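Local coordinates for thioesterase (Xanthomonas campestris pv. campestris, PDB 2FUJ), which probably hydrolyses fatty acyl-CoA thioesters and forms a tetramer of hotdog-fold subunits, at residues P59-T64 with G111-V116; S35-A40 with V80-E85; I15-R20 with L72-D77; Y68-V73 with E104-S109. All coordinates share one frame; numbering follows the deposited sequence.

Contact 2 is the buried one, near the centre of the chain, where helix 30-47 lies on strand 78-87 through apolar side chains alone. The other three are partly buried. Contact 1 pairs strands 58-68 and 107-116 of the same sheet by backbone hydrogen bonds and touches contact 2 where Val113 meets Leu37. Contact 3 lies on the opposite side of the chain's centre from contact 1. It shares Leu72 and Val73 with contact 4, which includes the exposed Lys69, Arg70 and Pro71. In contacts 3 and 4 aromatic rings and waters replace the regular ladder. Contacts 2 and 3 both reach the third subunit; contacts 1, 2 and 4 reach the second.

Contact 1: P59-T64 with G111-V116; sequences PVVAAT and GNVVVV
Pro59 opens the pairing with Val116: its CA donates a C-H contact to Val116 O, while its ring CB rests on CG1 of Val115. Val60 forms a hydrogen-bonded antiparallel pair with Val116, in which Val60 N donates to Val116 O at 2.8 Å. In return, Val116 N donates to Val60 O at 3.0 Å. On the face carrying these two side chains the valines cross obliquely, and CG2 of Val60 sits only 3.3 Å from CG2 of Val116. In both residues CG1 is anti to the carbonyl carbon (chi1 -61° in Val60, -58° in Val116), which leaves CG2 between backbone N and carbonyl carbon, and the CG2 methyls meet more tightly than normal van der Waals contact. On the other face, Val61 turns CG1 onto Val113 CG1 at 3.7 Å, the two side chains crossing at about a right angle. Ala62 and Ala63 then both face Val114. Val114 O takes a short bond from Ala62 N (2.8 Å) and a weak one from Ala63 N (3.4 Å), while Ala63 O receives Val114 N at 2.9 Å. Thr64 lies side by side with Val113, its CG2 near both valine methyls; its OG1 bonds Tyr68 OH of the second subunit. Ala63 and Thr64 also pair with a strand of that subunit, continuing the sheet across the interface. The extra residue makes a classic beta bulge in the antiparallel sheet of the hotdog fold.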
# COMPACT_ATOMS: atom_id res chain seq x y z
N PRO A 59 -2.07 23.45 -1.69
CA PRO A 59 -2.40 22.83 -0.40
C PRO A 59 -1.51 21.66 0.01
O PRO A 59 -1.13 20.83 -0.81
CB PRO A 59 -3.83 22.39 -0.62
CG PRO A 59 -3.80 21.90 -2.01
CD PRO A 59 -2.99 22.97 -2.74
N VAL A 60 -1.20 21.60 1.30
CA VAL A 60 -0.40 20.53 1.86
C VAL A 60 -1.02 20.16 3.19
O VAL A 60 -1.47 21.03 3.94
CB VAL A 60 1.08 20.95 2.07
CG1 VAL A 60 1.70 21.34 0.73
CG2 VAL A 60 1.16 22.11 3.04
N VAL A 61 -1.07 18.87 3.50
CA VAL A 61 -1.65 18.42 4.75
C VAL A 61 -0.69 18.62 5.91
O VAL A 61 0.42 18.10 5.91
CB VAL A 61 -2.03 16.93 4.68
CG1 VAL A 61 -2.42 16.43 6.05
CG2 VAL A 61 -3.18 16.75 3.71
N ALA A 62 -1.13 19.39 6.90
CA ALA A 62 -0.32 19.68 8.07
C ALA A 62 -0.55 18.67 9.18
O ALA A 62 0.34 18.43 10.00
CB ALA A 62 -0.63 21.08 8.57
N ALA A 63 -1.74 18.08 9.20
CA ALA A 63 -2.07 17.10 10.23
C ALA A 63 -3.29 16.24 9.88
O ALA A 63 -4.22 16.69 9.22
CB ALA A 63 -2.32 17.81 11.56
N THR A 64 -3.25 14.98 10.32
CA THR A 64 -4.37 14.06 10.13
C THR A 64 -4.72 13.55 11.52
O THR A 64 -3.87 12.99 12.22
CB THR A 64 -4.03 12.86 9.21
OG1 THR A 64 -2.83 12.22 9.66
CG2 THR A 64 -3.87 13.33 7.78
N GLY A 111 -13.18 12.72 12.80
CA GLY A 111 -11.96 13.43 13.11
C GLY A 111 -11.79 14.50 12.05
O GLY A 111 -12.77 14.97 11.49
N ASN A 112 -10.55 14.90 11.77
CA ASN A 112 -10.32 15.92 10.76
C ASN A 112 -8.92 15.88 10.17
O ASN A 112 -8.07 15.11 10.63
CB ASN A 112 -10.55 17.31 11.35
CG ASN A 112 -9.62 17.60 12.51
OD1 ASN A 112 -10.02 17.57 13.67
ND2 ASN A 112 -8.36 17.87 12.19
N VAL A 113 -8.72 16.70 9.16
CA VAL A 113 -7.44 16.85 8.49
C VAL A 113 -7.22 18.35 8.34
O VAL A 113 -8.10 19.08 7.86
CB VAL A 113 -7.44 16.21 7.09
CG1 VAL A 113 -6.11 16.47 6.40
CG2 VAL A 113 -7.71 14.72 7.19
N VAL A 114 -6.05 18.83 8.75
CA VAL A 114 -5.74 20.24 8.65
C VAL A 114 -4.92 20.49 7.39
O VAL A 114 -3.86 19.91 7.22
CB VAL A 114 -4.94 20.73 9.87
CG1 VAL A 114 -4.53 22.18 9.67
CG2 VAL A 114 -5.79 20.60 11.13
N VAL A 115 -5.45 21.34 6.52
CA VAL A 115 -4.79 21.68 5.27
C VAL A 115 -4.32 23.12 5.29
O VAL A 115 -5.02 24.01 5.77
CB VAL A 115 -5.74 21.49 4.08
CG1 VAL A 115 -5.09 21.99 2.81
CG2 VAL A 115 -6.13 20.03 3.96
N VAL A 116 -3.13 23.36 4.75
CA VAL A 116 -2.56 24.70 4.70
C VAL A 116 -2.02 24.95 3.30
O VAL A 116 -1.59 24.01 2.62
CB VAL A 116 -1.41 24.88 5.73
CG1 VAL A 116 -1.91 24.59 7.13
CG2 VAL A 116 -0.25 23.95 5.38

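Contact 2: S35-A40 with V80-E85; sequences SYLEEA and VELFVE
Ala40 and Val80 carry the closest approach, with Ala40 CB 3.6 Å from Val80 CG1. No hydrogen bond links the two segments, and the union rests on five buried side chains. The small CB of Ala40 points at the strand and is received by two residues of it, since Leu82 CD1 also lies 3.8 Å from Ala40 CB. One helical turn earlier, Leu37 CD2 meets the same Val80 CG1 at 3.8 Å, the two side chains crossing at about a right angle. Val80 CG1 is anti to its backbone N (chi1 -175°), and in that place it touches both Ala40 and Leu37. Leu37 CD2 has a looser contact with Leu82 CD2, at 4.5 Å, and the other Val80 methyl, CG2, lies 4.4 Å from Tyr36 CB. Both leucines also pack on strand 91-100, Leu37 on Ile98 and Leu82 on Ile94.

Several polar groups have partners elsewhere. Tyr36 OH hydrogen-bonds Asp21, Glu81 on the other side of the strand forms a salt bridge with Arg97, and Glu39 forms one with Arg43 of its own chain.

The helix and strand axes approach to 8.9 Å at an angle of 65°, a separation spanned by a single layer of aliphatic side chains. A central helix wrapped by an antiparallel sheet in this way is the hallmark of the hotdog fold.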
# COMPACT_ATOMS: atom_id res chain seq x y z
N SER A 35 -5.92 7.25 3.67
CA SER A 35 -5.99 7.17 2.22
C SER A 35 -7.40 7.39 1.71
O SER A 35 -7.60 7.98 0.65
CB SER A 35 -5.48 5.81 1.72
OG SER A 35 -4.10 5.66 2.01
N TYR A 36 -8.40 6.92 2.45
CA TYR A 36 -9.79 7.12 2.02
C TYR A 36 -10.09 8.62 2.08
O TYR A 36 -10.77 9.16 1.21
CB TYR A 36 -10.77 6.40 2.95
CG TYR A 36 -10.67 4.89 2.95
CD1 TYR A 36 -10.31 4.19 1.80
CD2 TYR A 36 -10.98 4.16 4.09
CE1 TYR A 36 -10.27 2.80 1.79
CE2 TYR A 36 -10.95 2.77 4.09
CZ TYR A 36 -10.59 2.09 2.93
OH TYR A 36 -10.56 0.72 2.93
N LEU A 37 -9.58 9.28 3.11
CA LEU A 37 -9.80 10.71 3.27
C LEU A 37 -9.11 11.48 2.17
O LEU A 37 -9.60 12.50 1.69
CB LEU A 37 -9.30 11.16 4.65
CG LEU A 37 -10.04 10.52 5.81
CD1 LEU A 37 -9.40 10.93 7.13
CD2 LEU A 37 -11.50 10.93 5.77
N GLU A 38 -7.94 10.98 1.76
CA GLU A 38 -7.18 11.60 0.70
C GLU A 38 -7.96 11.52 -0.62
O GLU A 38 -8.16 12.52 -1.30
CB GLU A 38 -5.84 10.88 0.57
CG GLU A 38 -4.93 11.36 -0.54
CD GLU A 38 -3.69 10.50 -0.62
OE1 GLU A 38 -3.78 9.35 -1.08
OE2 GLU A 38 -2.61 10.97 -0.19
N GLU A 39 -8.41 10.31 -0.96
CA GLU A 39 -9.16 10.12 -2.20
C GLU A 39 -10.38 11.04 -2.24
O GLU A 39 -10.66 11.66 -3.26
CB GLU A 39 -9.62 8.66 -2.32
CG GLU A 39 -10.15 8.28 -3.71
CD GLU A 39 -9.13 8.46 -4.82
OE1 GLU A 39 -7.91 8.43 -4.53
OE2 GLU A 39 -9.53 8.63 -6.00
N ALA A 40 -11.10 11.13 -1.13
CA ALA A 40 -12.28 11.99 -1.07
C ALA A 40 -11.90 13.44 -1.35
O ALA A 40 -12.59 14.13 -2.10
CB ALA A 40 -12.95 11.87 0.30
N VAL A 80 -17.54 8.78 2.26
CA VAL A 80 -16.73 9.74 3.00
C VAL A 80 -17.32 11.13 2.91
O VAL A 80 -17.35 11.74 1.85
CB VAL A 80 -15.28 9.76 2.50
CG1 VAL A 80 -14.44 10.67 3.39
CG2 VAL A 80 -14.73 8.36 2.53
N GLU A 81 -17.78 11.59 4.05
CA GLU A 81 -18.39 12.89 4.19
C GLU A 81 -17.36 13.89 4.70
O GLU A 81 -16.75 13.68 5.74
CB GLU A 81 -19.55 12.77 5.18
CG GLU A 81 -20.30 14.03 5.47
CD GLU A 81 -21.50 13.76 6.36
OE1 GLU A 81 -22.50 13.21 5.86
OE2 GLU A 81 -21.42 14.08 7.56
N LEU A 82 -17.16 14.96 3.94
CA LEU A 82 -16.21 16.00 4.30
C LEU A 82 -16.94 17.32 4.54
O LEU A 82 -17.85 17.68 3.80
CB LEU A 82 -15.19 16.19 3.18
CG LEU A 82 -14.36 14.98 2.78
CD1 LEU A 82 -13.41 15.37 1.66
CD2 LEU A 82 -13.58 14.47 3.99
N PHE A 83 -16.54 18.04 5.58
CA PHE A 83 -17.16 19.33 5.87
C PHE A 83 -16.14 20.29 6.48
O PHE A 83 -15.06 19.87 6.90
CB PHE A 83 -18.35 19.17 6.83
CG PHE A 83 -18.03 18.40 8.08
CD1 PHE A 83 -17.88 17.02 8.05
CD2 PHE A 83 -17.84 19.07 9.28
CE1 PHE A 83 -17.55 16.32 9.22
CE2 PHE A 83 -17.52 18.37 10.44
CZ PHE A 83 -17.37 16.99 10.41
N VAL A 84 -16.47 21.57 6.50
CA VAL A 84 -15.57 22.57 7.06
C VAL A 84 -15.76 22.68 8.56
O VAL A 84 -16.81 23.11 9.04
CB VAL A 84 -15.80 23.96 6.42
CG1 VAL A 84 -14.84 24.99 7.03
CG2 VAL A 84 -15.60 23.88 4.92
N GLU A 85 -14.74 22.28 9.31
CA GLU A 85 -14.79 22.34 10.76
C GLU A 85 -14.25 23.69 11.21
O GLU A 85 -14.81 24.32 12.11
CB GLU A 85 -13.94 21.24 11.38
CG GLU A 85 -14.02 21.20 12.90
CD GLU A 85 -13.05 20.21 13.51
OE1 GLU A 85 -13.10 19.01 13.14
OE2 GLU A 85 -12.22 20.64 14.35

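Contact 3: I15-R20 with L72-D77; sequences ISVRWR and LVWPND
Val17 fills the apolar centre, directing CG2 to Leu72 CD2 at 3.9 Å as the two side chains slide past each other in opposite directions. The same methyl also lies against Asn76 O, a carbonyl that this contact buries and that has no partner in the model. Val17 CG1 and O approach CD1 of Trp74, the oxygen at the edge of the indole near its plane.

Next come the two tryptophans. Trp19 turns the edge of its indole onto a face of Trp74 in a T-shaped stack: the five-membered ring of Trp19 and the six-membered ring of Trp74 have centroids 5.2 Å apart and planes at 88°. Trp19 CB adds a CH-pi contact over the five-membered ring of Trp74, 4.0 Å from its centroid, while Pro75, after a cis peptide bond, lays its CB over the opposite face. Trp74 is thus held between Trp19 and its own proline neighbour.

At the polar edge, Val17 N donates to Asp77 OD1 at 3.0 Å, meeting the carboxylate on its anti side and 23° out of plane. Water 1 donates a hydrogen bond to Asp77 OD2 at 2.7 Å and also hydrogen-bonds Ser16 OG, 2.8 Å away, so OD1 is tied to the 15-20 segment directly and OD2 through a water bridge to Ser16. Asp77 OD1 also pairs with Arg43 of the third subunit, and Trp74 NE1 and Trp19 N with Glu39 of that subunit. Two loops at one end of the hotdog domain are here joined as part of a subunit interface of the tetramer.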
# COMPACT_ATOMS: atom_id res chain seq x y z
N ILE A 15 -16.58 5.56 -1.73
CA ILE A 15 -15.29 4.95 -2.00
C ILE A 15 -15.41 3.45 -1.84
O ILE A 15 -15.96 2.97 -0.86
CB ILE A 15 -14.22 5.45 -0.99
CG1 ILE A 15 -14.02 6.96 -1.12
CG2 ILE A 15 -12.90 4.72 -1.22
CD1 ILE A 15 -13.06 7.61 -0.13
N SER A 16 -14.92 2.71 -2.83
CA SER A 16 -14.95 1.26 -2.77
C SER A 16 -13.79 0.75 -1.93
O SER A 16 -12.66 1.21 -2.10
CB SER A 16 -14.81 0.66 -4.17
OG SER A 16 -15.89 1.02 -4.99
N VAL A 17 -14.06 -0.18 -1.03
CA VAL A 17 -13.01 -0.76 -0.21
C VAL A 17 -12.42 -1.93 -1.01
O VAL A 17 -13.13 -2.58 -1.78
CB VAL A 17 -13.57 -1.30 1.13
CG1 VAL A 17 -12.52 -2.14 1.85
CG2 VAL A 17 -13.96 -0.14 2.02
N ARG A 18 -11.13 -2.17 -0.84
CA ARG A 18 -10.46 -3.26 -1.54
C ARG A 18 -10.07 -4.33 -0.53
O ARG A 18 -9.83 -4.04 0.63
CB ARG A 18 -9.20 -2.75 -2.25
CG ARG A 18 -9.44 -1.84 -3.44
CD ARG A 18 -8.12 -1.27 -3.92
NE ARG A 18 -8.28 -0.23 -4.94
CZ ARG A 18 -7.28 0.50 -5.40
NH1 ARG A 18 -6.05 0.32 -4.94
NH2 ARG A 18 -7.50 1.43 -6.32
N TRP A 19 -10.02 -5.57 -0.99
CA TRP A 19 -9.68 -6.69 -0.12
C TRP A 19 -8.31 -6.45 0.52
O TRP A 19 -8.12 -6.74 1.70
CB TRP A 19 -9.69 -7.99 -0.93
CG TRP A 19 -9.55 -9.22 -0.10
CD1 TRP A 19 -10.52 -9.86 0.61
CD2 TRP A 19 -8.34 -9.95 0.13
NE1 TRP A 19 -10.00 -10.94 1.27
CE2 TRP A 19 -8.66 -11.02 0.99
CE3 TRP A 19 -7.02 -9.80 -0.31
CZ2 TRP A 19 -7.70 -11.93 1.43
CZ3 TRP A 19 -6.07 -10.71 0.13
CH2 TRP A 19 -6.41 -11.76 0.98
N ARG A 20 -7.37 -5.95 -0.27
CA ARG A 20 -6.01 -5.66 0.21
C ARG A 20 -5.98 -4.58 1.30
O ARG A 20 -4.96 -4.39 1.97
CB ARG A 20 -5.13 -5.24 -0.97
CG ARG A 20 -3.79 -4.62 -0.62
CD ARG A 20 -2.89 -5.60 0.12
NE ARG A 20 -1.71 -4.95 0.67
CZ ARG A 20 -1.14 -5.28 1.82
NH1 ARG A 20 -1.64 -6.27 2.56
NH2 ARG A 20 -0.10 -4.60 2.27
N LEU A 72 -13.96 -1.86 10.09
CA LEU A 72 -14.49 -1.90 8.74
C LEU A 72 -13.95 -3.16 8.08
O LEU A 72 -12.76 -3.46 8.18
CB LEU A 72 -14.02 -0.67 7.96
CG LEU A 72 -14.17 -0.68 6.43
CD1 LEU A 72 -15.63 -0.68 6.03
CD2 LEU A 72 -13.46 0.53 5.86
N VAL A 73 -14.83 -3.92 7.43
CA VAL A 73 -14.39 -5.13 6.76
C VAL A 73 -14.89 -5.18 5.32
O VAL A 73 -15.98 -4.70 5.00
CB VAL A 73 -14.88 -6.39 7.51
CG1 VAL A 73 -14.37 -6.37 8.93
CG2 VAL A 73 -16.40 -6.46 7.50
N TRP A 74 -14.07 -5.75 4.45
CA TRP A 74 -14.42 -5.91 3.05
C TRP A 74 -15.56 -6.94 3.09
O TRP A 74 -15.58 -7.80 3.97
CB TRP A 74 -13.21 -6.46 2.31
CG TRP A 74 -13.39 -6.70 0.85
CD1 TRP A 74 -13.08 -5.85 -0.17
CD2 TRP A 74 -13.87 -7.90 0.24
NE1 TRP A 74 -13.33 -6.46 -1.38
CE2 TRP A 74 -13.82 -7.72 -1.15
CE3 TRP A 74 -14.34 -9.13 0.75
CZ2 TRP A 74 -14.22 -8.71 -2.06
CZ3 TRP A 74 -14.73 -10.11 -0.15
CH2 TRP A 74 -14.67 -9.89 -1.54
N PRO A 75 -16.51 -6.87 2.14
CA PRO A 75 -16.65 -5.95 1.01
C PRO A 75 -17.55 -4.73 1.24
O PRO A 75 -18.19 -4.26 0.31
CB PRO A 75 -17.20 -6.85 -0.08
CG PRO A 75 -18.19 -7.67 0.71
CD PRO A 75 -17.46 -8.00 2.00
N ASN A 76 -17.61 -4.22 2.47
CA ASN A 76 -18.47 -3.07 2.72
C ASN A 76 -17.85 -1.75 2.27
O ASN A 76 -16.90 -1.26 2.87
CB ASN A 76 -18.84 -3.01 4.20
CG ASN A 76 -19.54 -4.27 4.66
OD1 ASN A 76 -20.50 -4.72 4.03
ND2 ASN A 76 -19.07 -4.85 5.75
N ASP A 77 -18.39 -1.19 1.18
CA ASP A 77 -17.90 0.08 0.64
C ASP A 77 -18.38 1.21 1.55
O ASP A 77 -19.38 1.07 2.25
CB ASP A 77 -18.40 0.27 -0.79
CG ASP A 77 -17.94 -0.84 -1.71
OD1 ASP A 77 -16.76 -1.24 -1.60
OD2 ASP A 77 -18.74 -1.30 -2.55
O HOH W 1 -17.31 -1.44 -4.81

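Contact 4: Y68-V73 with E104-S109; sequences YKRPLV and EGVLYS
Tyr108 O accepts a hydrogen bond from Lys69 N at 2.9 Å and a longer one from water 2, whose other hydrogen goes to Arg70 O at 2.6 Å. The Lys69 N-H comes from above the carbonyl plane, 39° out of it. Here the chain leaving strand 58-68 of the hotdog sheet runs beside the start of strand 107-116, where Tyr108 and Ser109 both face Ile98 in a classic beta bulge. The Tyr108 ring lies between two aliphatic groups: Leu72 CD1 over one face, 3.8 Å from the ring centroid, and Val106 CG1, two residues earlier in the chain, over the opposite face. Arg70 O and Pro71 O stand at its edge, the latter 3.3 Å from CE2. Arg70 places CG between its backbone N and carbonyl carbon (chi1 59°), where it lies 3.1 Å from Leu107 O. Val106 CG1 lies over a face of the guanidinium and 3.7 Å from Arg70 CD, the side chains crossing at about a right angle. Water 3 accepts from both Arg70 NH1 and Leu107 N. Tyr108 OH is hydrogen-bonded to Asp100 and accepts from water 4 at 2.8 Å, and that water accepts from Val73 N at 2.9 Å.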
# COMPACT_ATOMS: atom_id res chain seq x y z
N TYR A 68 -10.86 6.02 15.26
CA TYR A 68 -11.38 4.74 14.78
C TYR A 68 -12.50 4.30 15.71
O TYR A 68 -12.25 3.90 16.85
CB TYR A 68 -10.23 3.74 14.74
CG TYR A 68 -9.07 4.26 13.92
CD1 TYR A 68 -9.09 4.19 12.53
CD2 TYR A 68 -7.98 4.89 14.53
CE1 TYR A 68 -8.06 4.74 11.77
CE2 TYR A 68 -6.95 5.44 13.77
CZ TYR A 68 -7.00 5.36 12.39
OH TYR A 68 -5.98 5.90 11.63
N LYS A 69 -13.73 4.37 15.22
CA LYS A 69 -14.92 4.03 15.99
C LYS A 69 -15.34 2.58 16.03
O LYS A 69 -15.72 2.06 17.08
CB LYS A 69 -16.09 4.87 15.50
CG LYS A 69 -16.35 6.09 16.33
CD LYS A 69 -15.17 7.02 16.32
CE LYS A 69 -15.49 8.28 17.09
NZ LYS A 69 -15.69 8.04 18.55
N ARG A 70 -15.33 1.94 14.86
CA ARG A 70 -15.69 0.53 14.76
C ARG A 70 -14.97 -0.03 13.55
O ARG A 70 -14.70 0.70 12.60
CB ARG A 70 -17.20 0.36 14.62
CG ARG A 70 -17.83 1.06 13.43
CD ARG A 70 -19.34 1.10 13.58
NE ARG A 70 -19.91 -0.23 13.78
CZ ARG A 70 -21.21 -0.47 13.96
NH1 ARG A 70 -22.08 0.52 13.98
NH2 ARG A 70 -21.63 -1.72 14.12
N PRO A 71 -14.65 -1.32 13.58
CA PRO A 71 -13.95 -1.98 12.48
C PRO A 71 -14.71 -2.05 11.17
O PRO A 71 -15.92 -2.25 11.14
CB PRO A 71 -13.65 -3.36 13.04
CG PRO A 71 -14.81 -3.62 13.93
CD PRO A 71 -14.99 -2.29 14.64
N LEU A 72 -13.96 -1.86 10.09
CA LEU A 72 -14.49 -1.90 8.74
C LEU A 72 -13.95 -3.16 8.08
O LEU A 72 -12.76 -3.46 8.18
CB LEU A 72 -14.02 -0.67 7.96
CG LEU A 72 -14.17 -0.68 6.43
CD1 LEU A 72 -15.63 -0.68 6.03
CD2 LEU A 72 -13.46 0.53 5.86
N VAL A 73 -14.83 -3.92 7.43
CA VAL A 73 -14.39 -5.13 6.76
C VAL A 73 -14.89 -5.18 5.32
O VAL A 73 -15.98 -4.70 5.00
CB VAL A 73 -14.88 -6.39 7.51
CG1 VAL A 73 -14.37 -6.37 8.93
CG2 VAL A 73 -16.40 -6.46 7.50
N GLU A 104 -25.88 4.39 6.52
CA GLU A 104 -25.17 5.59 6.91
C GLU A 104 -25.21 5.87 8.41
O GLU A 104 -24.60 6.82 8.89
CB GLU A 104 -25.68 6.78 6.11
CG GLU A 104 -25.42 6.59 4.62
CD GLU A 104 -25.87 7.76 3.77
OE1 GLU A 104 -25.82 7.64 2.52
OE2 GLU A 104 -26.26 8.80 4.35
N GLY A 105 -25.93 5.03 9.15
CA GLY A 105 -26.00 5.20 10.58
C GLY A 105 -24.79 4.50 11.20
O GLY A 105 -24.53 4.62 12.39
N VAL A 106 -24.05 3.76 10.37
CA VAL A 106 -22.86 3.06 10.85
C VAL A 106 -21.65 3.98 10.64
O VAL A 106 -21.29 4.29 9.50
CB VAL A 106 -22.63 1.74 10.09
CG1 VAL A 106 -21.26 1.19 10.40
CG2 VAL A 106 -23.70 0.73 10.46
N LEU A 107 -21.06 4.42 11.74
CA LEU A 107 -19.92 5.32 11.69
C LEU A 107 -18.61 4.59 11.97
O LEU A 107 -18.38 4.10 13.07
CB LEU A 107 -20.11 6.44 12.73
CG LEU A 107 -18.99 7.46 12.94
CD1 LEU A 107 -18.80 8.31 11.69
CD2 LEU A 107 -19.32 8.35 14.13
N TYR A 108 -17.74 4.54 10.96
CA TYR A 108 -16.47 3.87 11.11
C TYR A 108 -15.41 4.79 11.68
O TYR A 108 -14.51 4.36 12.38
CB TYR A 108 -15.98 3.33 9.77
CG TYR A 108 -16.83 2.21 9.21
CD1 TYR A 108 -17.54 2.38 8.03
CD2 TYR A 108 -16.90 0.99 9.86
CE1 TYR A 108 -18.30 1.34 7.50
CE2 TYR A 108 -17.66 -0.06 9.34
CZ TYR A 108 -18.35 0.13 8.16
OH TYR A 108 -19.09 -0.90 7.62
N SER A 109 -15.52 6.08 11.37
CA SER A 109 -14.53 7.03 11.83
C SER A 109 -14.90 8.49 11.63
O SER A 109 -15.65 8.84 10.71
CB SER A 109 -13.19 6.75 11.13
OG SER A 109 -12.36 7.91 11.05
O HOH W 2 -12.41 1.91 12.78
O HOH W 3 -21.95 3.64 14.47
O HOH W 4 -17.60 -3.30 7.74